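Aminotransferase, class I (Staphylococcus aureus, PDB 2O1B) probably transfers amino groups between amino acids and 2-oxo acids, such as aspartate and 2-oxoglutarate, using pyridoxal-5'-phosphate as cofactor. Local coordinates at residues 224-229 against 335-340. Residues are numbered along the deposited sequence; the frame is centred on the assembly and turned at random.
Sequences GAFGFD and GGIYVW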
# COMPACT_ATOMS: atom_id res chain seq x y z
N GLY A 224 -10.63 2.67 -19.03
CA GLY A 224 -10.48 1.86 -20.23
C GLY A 224 -11.75 1.19 -20.71
O GLY A 224 -12.00 1.15 -21.93
N ALA A 225 -12.57 0.72 -19.78
CA ALA A 225 -13.82 -0.01 -20.10
C ALA A 225 -14.94 0.87 -20.68
O ALA A 225 -15.86 0.37 -21.34
CB ALA A 225 -14.34 -0.72 -18.86
N PHE A 226 -14.86 2.17 -20.39
CA PHE A 226 -15.92 3.12 -20.68
C PHE A 226 -15.54 3.95 -21.93
O PHE A 226 -14.89 4.99 -21.83
CB PHE A 226 -16.18 4.00 -19.43
CG PHE A 226 -16.47 3.19 -18.16
CD1 PHE A 226 -17.78 2.95 -17.76
CD2 PHE A 226 -15.43 2.67 -17.38
CE1 PHE A 226 -18.06 2.20 -16.61
CE2 PHE A 226 -15.69 1.92 -16.24
CZ PHE A 226 -17.02 1.68 -15.85
N GLY A 227 -15.93 3.44 -23.10
CA GLY A 227 -15.64 4.09 -24.38
C GLY A 227 -16.94 4.11 -25.13
O GLY A 227 -17.48 3.04 -25.44
N PHE A 228 -17.48 5.30 -25.36
CA PHE A 228 -18.89 5.40 -25.74
C PHE A 228 -19.16 5.22 -27.23
O PHE A 228 -20.06 4.48 -27.60
CB PHE A 228 -19.52 6.70 -25.20
CG PHE A 228 -19.50 6.79 -23.69
CD1 PHE A 228 -19.25 7.98 -23.06
CD2 PHE A 228 -19.70 5.64 -22.91
CE1 PHE A 228 -19.23 8.05 -21.65
CE2 PHE A 228 -19.67 5.69 -21.51
CZ PHE A 228 -19.44 6.89 -20.89
N ASP A 229 -18.37 5.88 -28.07
CA ASP A 229 -18.56 5.78 -29.51
C ASP A 229 -17.49 4.94 -30.21
O ASP A 229 -17.49 4.80 -31.43
CB ASP A 229 -18.64 7.17 -30.14
CG ASP A 229 -19.30 7.16 -31.51
OD1 ASP A 229 -18.82 7.91 -32.40
OD2 ASP A 229 -20.30 6.42 -31.71
N GLY A 335 -15.89 9.25 -23.03
CA GLY A 335 -15.69 8.08 -22.18
C GLY A 335 -15.67 8.46 -20.71
O GLY A 335 -15.85 9.64 -20.35
N GLY A 336 -15.46 7.47 -19.85
CA GLY A 336 -15.48 7.71 -18.41
C GLY A 336 -16.90 7.76 -17.89
O GLY A 336 -17.82 7.29 -18.54
N ILE A 337 -17.08 8.35 -16.71
CA ILE A 337 -18.37 8.32 -16.04
C ILE A 337 -18.89 9.74 -15.68
O ILE A 337 -19.83 9.86 -14.90
CB ILE A 337 -18.33 7.40 -14.78
CG1 ILE A 337 -17.34 7.93 -13.74
CG2 ILE A 337 -18.01 5.93 -15.18
CD1 ILE A 337 -17.43 7.25 -12.41
N TYR A 338 -18.30 10.78 -16.26
CA TYR A 338 -18.63 12.17 -15.90
C TYR A 338 -19.09 13.04 -17.08
O TYR A 338 -18.86 12.70 -18.25
CB TYR A 338 -17.44 12.86 -15.23
CG TYR A 338 -16.63 12.02 -14.27
CD1 TYR A 338 -17.00 11.90 -12.93
CD2 TYR A 338 -15.49 11.35 -14.70
CE1 TYR A 338 -16.26 11.13 -12.04
CE2 TYR A 338 -14.74 10.57 -13.81
CZ TYR A 338 -15.13 10.47 -12.48
OH TYR A 338 -14.38 9.71 -11.61
N VAL A 339 -19.74 14.16 -16.76
CA VAL A 339 -19.86 15.27 -17.72
C VAL A 339 -19.13 16.51 -17.17
O VAL A 339 -19.21 16.82 -15.99
CB VAL A 339 -21.33 15.55 -18.14
CG1 VAL A 339 -21.42 16.67 -19.19
CG2 VAL A 339 -21.97 14.28 -18.70
N TRP A 340 -18.38 17.18 -18.05
CA TRP A 340 -17.54 18.35 -17.73
C TRP A 340 -18.38 19.55 -18.14
O TRP A 340 -18.59 19.79 -19.33
CB TRP A 340 -16.24 18.23 -18.55
CG TRP A 340 -15.10 19.20 -18.35
CD1 TRP A 340 -14.45 19.89 -19.33
CD2 TRP A 340 -14.41 19.52 -17.12
NE1 TRP A 340 -13.42 20.64 -18.80
CE2 TRP A 340 -13.37 20.42 -17.45
CE3 TRP A 340 -14.57 19.13 -15.79
CZ2 TRP A 340 -12.52 20.96 -16.48
CZ3 TRP A 340 -13.72 19.67 -14.82
CH2 TRP A 340 -12.71 20.57 -15.17
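Gly335 lies with its CA over one face of the Phe228 ring, a CH-pi contact 4.0 Å from the ring centroid. It opens the approach to strand 338-342 of the small antiparallel sheet, whereas Phe228 sits in the loop that follows strand 216-220 of the large seven-stranded sheet, so in this fold-type I aminotransferase the contact ties a loop leaving the large sheet to the turn that leads into the small one. A single beta bridge pairs Gly335 with Gly227, their CA atoms 4.6 Å apart. The hydrogen bond across comes from the next residue: Gly336 N reaches Phe226 O at 3.2 Å, with 154° at the hydrogen and the donor lifted above the carbonyl plane. That oxygen also accepts from Asn232 ND2, so two donors grip it. Gly336 turns the chain here with a phi of 80°, a backbone shape glycine takes easily. Ile337 follows, its side chain about 7 Å from the bound pyridoxal-5'-phosphate and also touching Phe312 of helix 302-325. Its CG1 covers the centre of one face of the Tyr338 ring, whose OH is hydrogen-bonded to the hydroxyl of the cofactor-pocket residue Tyr223. CG2, set anti to the carbonyl carbon, instead meets one face of Phe226 near the rim, 3.9 Å from CD1 of that ring.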